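Local atomic coordinates of aminoglycoside N(3)-acetyltransferase (Streptomyces griseus, PDB entry 7LAP), a protein that probably transfers an acetyl group to the 3-amino group of aminoglycoside antibiotics, conferring resistance to them. Residues G174-L179 with S268-A273; M187-H192 with P275-G280. All blocks are in the same frame, centred on the assembly; numbering follows the deposited sequence.

Contact 1: residues G174-L179 with S268-A273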
loop_
_atom_site.group_PDB
_atom_site.type_symbol
_atom_site.label_atom_id
_atom_site.label_comp_id
_atom_site.label_asym_id
_atom_site.label_seq_id
_atom_site.Cartn_x
_atom_site.Cartn_y
_atom_site.Cartn_z
ATOM N N GLY B 174 -25.945 16.154 2.005
ATOM C CA GLY B 174 -25.750 16.892 0.772
ATOM C C GLY B 174 -24.354 16.724 0.199
ATOM O O GLY B 174 -23.824 17.650 -0.414
ATOM N N GLY B 175 -23.744 15.560 0.396
ATOM C CA GLY B 175 -22.396 15.307 -0.045
ATOM C C GLY B 175 -22.310 15.120 -1.552
ATOM O O GLY B 175 -23.290 15.181 -2.292
ATOM N N ARG B 176 -21.077 14.926 -2.017
ATOM C CA ARG B 176 -20.782 14.822 -3.441
ATOM C C ARG B 176 -19.970 13.566 -3.703
ATOM O O ARG B 176 -19.409 12.964 -2.776
ATOM C CB ARG B 176 -20.041 16.078 -3.915
ATOM C CG ARG B 176 -20.747 17.258 -3.252
ATOM C CD ARG B 176 -20.400 18.542 -3.764
ATOM N NE ARG B 176 -20.918 18.707 -5.096
ATOM C CZ ARG B 176 -20.650 19.788 -5.817
ATOM N NH1 ARG B 176 -19.876 20.735 -5.283
ATOM N NH2 ARG B 176 -21.125 19.912 -7.047
ATOM N N VAL B 177 -19.946 13.165 -4.975
ATOM C CA VAL B 177 -19.099 12.074 -5.456
ATOM C C VAL B 177 -18.206 12.620 -6.562
ATOM O O VAL B 177 -18.693 13.233 -7.520
ATOM C CB VAL B 177 -19.933 10.875 -5.951
ATOM C CG1 VAL B 177 -19.020 9.769 -6.451
ATOM C CG2 VAL B 177 -20.795 10.351 -4.796
ATOM N N LEU B 178 -16.900 12.407 -6.417
ATOM C CA LEU B 178 -15.912 12.809 -7.413
ATOM C C LEU B 178 -15.265 11.562 -8.024
ATOM O O LEU B 178 -14.702 10.732 -7.302
ATOM C CB LEU B 178 -14.871 13.713 -6.749
ATOM C CG LEU B 178 -13.658 14.037 -7.627
ATOM C CD1 LEU B 178 -14.066 14.952 -8.763
ATOM C CD2 LEU B 178 -12.574 14.676 -6.753
ATOM N N LEU B 179 -15.386 11.406 -9.351
ATOM C CA LEU B 179 -14.566 10.441 -10.080
ATOM C C LEU B 179 -13.367 11.191 -10.617
ATOM O O LEU B 179 -13.508 12.056 -11.486
ATOM C CB LEU B 179 -15.348 9.793 -11.217
ATOM C CG LEU B 179 -16.686 9.212 -10.764
ATOM C CD1 LEU B 179 -17.400 8.596 -12.017
ATOM C CD2 LEU B 179 -16.541 8.220 -9.605
ATOM N N SER B 268 -12.548 13.808 -15.304
ATOM C CA SER B 268 -13.112 13.810 -13.957
ATOM C C SER B 268 -14.580 14.193 -13.990
ATOM O O SER B 268 -15.017 14.927 -14.875
ATOM C CB SER B 268 -12.333 14.754 -13.055
ATOM O OG SER B 268 -10.996 14.253 -12.999
ATOM N N ARG B 269 -15.337 13.690 -13.019
ATOM C CA ARG B 269 -16.766 13.959 -12.948
ATOM C C ARG B 269 -17.174 14.196 -11.507
ATOM O O ARG B 269 -16.815 13.419 -10.621
ATOM C CB ARG B 269 -17.611 12.796 -13.503
ATOM C CG ARG B 269 -17.557 12.674 -15.024
ATOM C CD ARG B 269 -16.739 11.475 -15.396
ATOM N NE ARG B 269 -17.002 11.028 -16.776
ATOM C CZ ARG B 269 -16.472 9.926 -17.294
ATOM N NH1 ARG B 269 -15.683 9.167 -16.531
ATOM N NH2 ARG B 269 -16.733 9.585 -18.551
ATOM N N LEU B 270 -17.970 15.231 -11.295
ATOM C CA LEU B 270 -18.402 15.633 -9.964
ATOM C C LEU B 270 -19.921 15.651 -9.937
ATOM O O LEU B 270 -20.550 16.332 -10.756
ATOM C CB LEU B 270 -17.835 17.009 -9.600
ATOM C CG LEU B 270 -18.244 17.514 -8.205
ATOM C CD1 LEU B 270 -17.682 16.556 -7.139
ATOM C CD2 LEU B 270 -17.709 18.945 -8.020
ATOM N N PHE B 271 -20.499 14.895 -9.002
ATOM C CA PHE B 271 -21.936 14.708 -8.843
ATOM C C PHE B 271 -22.385 15.123 -7.451
ATOM O O PHE B 271 -21.683 14.877 -6.468
ATOM C CB PHE B 271 -22.348 13.224 -8.992
ATOM C CG PHE B 271 -21.892 12.580 -10.273
ATOM C CD1 PHE B 271 -20.601 12.056 -10.391
ATOM C CD2 PHE B 271 -22.771 12.465 -11.349
ATOM C CE1 PHE B 271 -20.179 11.428 -11.578
ATOM C CE2 PHE B 271 -22.358 11.854 -12.543
ATOM C CZ PHE B 271 -21.055 11.335 -12.655
ATOM N N ASP B 272 -23.611 15.639 -7.349
ATOM C CA ASP B 272 -24.259 15.712 -6.044
ATOM C C ASP B 272 -24.839 14.335 -5.705
ATOM O O ASP B 272 -25.528 13.719 -6.534
ATOM C CB ASP B 272 -25.347 16.791 -6.033
ATOM C CG ASP B 272 -24.796 18.200 -6.284
ATOM O OD1 ASP B 272 -23.676 18.509 -5.827
ATOM O OD2 ASP B 272 -25.480 19.009 -6.947
ATOM N N ALA B 273 -24.571 13.858 -4.476
ATOM C CA ALA B 273 -24.908 12.481 -4.107
ATOM C C ALA B 273 -26.414 12.248 -4.044
ATOM O O ALA B 273 -26.888 11.182 -4.445
ATOM C CB ALA B 273 -24.285 12.112 -2.760
HETATM O O HOH W 1 -22.251 18.556 -9.583
#
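Arg176 and Asp272 form a salt bridge at the end of two paired strands: NE of Arg176 lies 2.9 Å from OD1 of Asp272. As a hydrogen bond it is bent, with 116° at the hydrogen, and hence weak; the carboxylate and guanidinium planes are turned 36° apart. The bend of the Arg176 chain at chi3 (70°) swings the guanidinium back alongside Asp272, and CD2 of Leu270 lies over one of its faces, 3.7 Å from NH2. NH1 turns instead to Asp40 and Gly35 O, while a water in the guanidinium plane links NH2, weakly, to Leu270 O. Two reciprocal backbone pairs, Val177 with Phe271 and Leu179 with Arg269, join the strands, and Ala273 N, at the start of a helix, extends the ladder to Gly175 O at 2.9 Å. Strand 176-180 is thereby bonded antiparallel to strand 266-272 within the mixed central sheet, with strand 41-46 along its other edge. Leu178 and Leu270 share the face covered by helix 24-34, where CB of Leu178 is 4.0 Å from CD1 of Leu270. On the other face CD1 of Leu179 meets CE1 of Phe271 at 4.0 Å, and the ring presents its edge to Val177 O. Helix 244-254 packs against Phe271 through Val249, Met252 and Leu253.

Contact 2: residues M187-H192 with P275-G280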
loop_
_atom_site.group_PDB
_atom_site.type_symbol
_atom_site.label_atom_id
_atom_site.label_comp_id
_atom_site.label_asym_id
_atom_site.label_seq_id
_atom_site.Cartn_x
_atom_site.Cartn_y
_atom_site.Cartn_z
ATOM N N MET B 187 -18.446 4.043 -9.236
ATOM C CA MET B 187 -19.241 4.818 -8.289
ATOM C C MET B 187 -19.928 3.918 -7.247
ATOM O O MET B 187 -21.038 3.422 -7.469
ATOM C CB MET B 187 -20.285 5.669 -9.018
ATOM C CG MET B 187 -20.901 6.705 -8.098
ATOM S SD MET B 187 -22.373 7.491 -8.766
ATOM C CE MET B 187 -21.555 8.579 -9.940
ATOM N N THR B 188 -19.271 3.762 -6.092
ATOM C CA THR B 188 -19.748 2.936 -4.976
ATOM C C THR B 188 -21.135 3.355 -4.509
ATOM O O THR B 188 -21.941 2.519 -4.080
ATOM C CB THR B 188 -18.744 3.058 -3.812
ATOM O OG1 THR B 188 -17.607 2.238 -4.082
ATOM C CG2 THR B 188 -19.354 2.664 -2.448
ATOM N N LEU B 189 -21.413 4.659 -4.538
ATOM C CA LEU B 189 -22.686 5.167 -4.057
ATOM C C LEU B 189 -23.886 4.463 -4.696
ATOM O O LEU B 189 -24.955 4.403 -4.094
ATOM C CB LEU B 189 -22.741 6.674 -4.308
ATOM C CG LEU B 189 -24.055 7.356 -3.920
ATOM C CD1 LEU B 189 -24.304 7.214 -2.425
ATOM C CD2 LEU B 189 -24.056 8.820 -4.371
ATOM N N LEU B 190 -23.736 3.922 -5.907
ATOM C CA LEU B 190 -24.856 3.225 -6.533
ATOM C C LEU B 190 -25.156 1.876 -5.878
ATOM O O LEU B 190 -26.198 1.281 -6.182
ATOM C CB LEU B 190 -24.592 3.039 -8.033
ATOM C CG LEU B 190 -24.694 4.330 -8.856
ATOM C CD1 LEU B 190 -24.315 4.103 -10.322
ATOM C CD2 LEU B 190 -26.089 4.921 -8.746
ATOM N N HIS B 191 -24.285 1.379 -4.990
ATOM C CA HIS B 191 -24.685 0.235 -4.171
ATOM C C HIS B 191 -25.742 0.635 -3.150
ATOM O O HIS B 191 -26.581 -0.184 -2.775
ATOM C CB HIS B 191 -23.477 -0.368 -3.448
ATOM C CG HIS B 191 -22.538 -1.103 -4.351
ATOM N ND1 HIS B 191 -22.962 -2.042 -5.269
ATOM C CD2 HIS B 191 -21.194 -1.028 -4.485
ATOM C CE1 HIS B 191 -21.920 -2.512 -5.933
ATOM N NE2 HIS B 191 -20.834 -1.923 -5.464
ATOM N N HIS B 192 -25.711 1.885 -2.683
ATOM C CA HIS B 192 -26.787 2.400 -1.838
ATOM C C HIS B 192 -28.085 2.484 -2.622
ATOM O O HIS B 192 -29.163 2.173 -2.090
ATOM C CB HIS B 192 -26.397 3.775 -1.267
ATOM C CG HIS B 192 -27.433 4.400 -0.383
ATOM N ND1 HIS B 192 -27.981 3.747 0.701
ATOM C CD2 HIS B 192 -28.021 5.620 -0.418
ATOM C CE1 HIS B 192 -28.855 4.538 1.303
ATOM N NE2 HIS B 192 -28.911 5.676 0.636
ATOM N N PRO B 275 -29.101 13.705 -5.748
ATOM C CA PRO B 275 -29.738 13.458 -7.063
ATOM C C PRO B 275 -29.205 12.216 -7.768
ATOM O O PRO B 275 -29.964 11.559 -8.501
ATOM C CB PRO B 275 -29.430 14.732 -7.870
ATOM C CG PRO B 275 -29.017 15.744 -6.869
ATOM C CD PRO B 275 -28.380 14.984 -5.732
ATOM N N ALA B 276 -27.927 11.869 -7.561
ATOM C CA ALA B 276 -27.379 10.670 -8.191
ATOM C C ALA B 276 -28.047 9.405 -7.664
ATOM O O ALA B 276 -28.379 8.504 -8.440
ATOM C CB ALA B 276 -25.869 10.604 -7.979
ATOM N N VAL B 277 -28.257 9.322 -6.348
ATOM C CA VAL B 277 -28.943 8.167 -5.777
ATOM C C VAL B 277 -30.399 8.155 -6.205
ATOM O O VAL B 277 -30.938 7.112 -6.604
ATOM C CB VAL B 277 -28.815 8.163 -4.239
ATOM C CG1 VAL B 277 -29.931 7.343 -3.629
ATOM C CG2 VAL B 277 -27.516 7.571 -3.846
ATOM N N GLU B 278 -31.069 9.302 -6.110
ATOM C CA GLU B 278 -32.445 9.390 -6.593
ATOM C C GLU B 278 -32.550 8.927 -8.047
ATOM O O GLU B 278 -33.440 8.149 -8.403
ATOM C CB GLU B 278 -32.939 10.823 -6.438
ATOM C CG GLU B 278 -34.263 11.131 -7.100
ATOM C CD GLU B 278 -34.675 12.569 -6.854
ATOM O OE1 GLU B 278 -33.796 13.464 -6.920
ATOM O OE2 GLU B 278 -35.868 12.805 -6.580
ATOM N N PHE B 279 -31.624 9.370 -8.901
ATOM C CA PHE B 279 -31.654 8.923 -10.288
ATOM C C PHE B 279 -31.419 7.422 -10.382
ATOM O O PHE B 279 -32.069 6.731 -11.177
ATOM C CB PHE B 279 -30.604 9.681 -11.108
ATOM C CG PHE B 279 -30.631 9.360 -12.577
ATOM C CD1 PHE B 279 -29.943 8.253 -13.076
ATOM C CD2 PHE B 279 -31.337 10.176 -13.468
ATOM C CE1 PHE B 279 -29.966 7.957 -14.442
ATOM C CE2 PHE B 279 -31.370 9.885 -14.834
ATOM C CZ PHE B 279 -30.684 8.770 -15.325
ATOM N N GLY B 280 -30.475 6.902 -9.594
ATOM C CA GLY B 280 -30.105 5.506 -9.732
ATOM C C GLY B 280 -31.235 4.578 -9.331
ATOM O O GLY B 280 -31.515 3.584 -10.012
#
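Leu189 and Val277 meet where the start of helix 189-196 packs against the first turns of helix 273-289, an apolar helix-helix contact beside the central sheet. The packing is tight around a single methyl group. CG2 of Val277 sits 3.5 Å from CG of Leu189, closer than carbons usually approach, and it is also 3.5 Å from CD1 and 3.7 Å from CD2 of the same residue, so that it abuts the fork of the leucine. The two side chains cross at about a right angle. In Leu189, CG is anti to the backbone N (chi1 177°), which carries the fork across to the valine. Val171 of helix 166-172 packs on Val277 as well, and Val177 of strand 176-180 touches Leu189 from the sheet.

Beyond the Leu189-Val277 pair the fit is looser. CD2 of Leu189 is 4.4 Å from CB of Ala276, and the end of Leu190 reaches the backbone of helix 273-289 without a close side-chain partner there. With CG anti to the carbonyl carbon (chi1 -72°) and an extended chi2 (176°), Leu190 carries CD2 to 4.2 Å from CA of Gly280, where the absence of a side chain lets the methyl approach the helix. Phe245 and Val249 of helix 244-254 also pack on Leu190. The surroundings are buried on this side too; solvent is met farther out, at Glu278, which faces away from helix 189-196. His192 is a second, less close neighbour of the valine, bringing its ring edge-on while ND1 is bonded to His161 O, a polar anchor for the imidazole. At that ring edge, CD2 of His192 lies 4.0 Å from CG2 of Val277.

Contact 2, its centre about 10 Å from that of contact 1, packs on the face of contact 1 that carries Val177 and Phe271. Each strand of contact 1 leads to a helix of contact 2: strand 176-180 to helix 189-196, and strand 266-272 directly into helix 273-289. Their segments therefore alternate along the chain. CD2 of Leu189 joins the two by touching CG2 of Val177 at 3.6 Å and CB of Ala273 at 3.7 Å. A second touch is that of CE of Met187 on CE1 of Phe271, 3.6 Å. His45 of strand 41-46 borders both contacts, bonded through its backbone to Leu178 and weakly through NE2 to OG1 of Thr188.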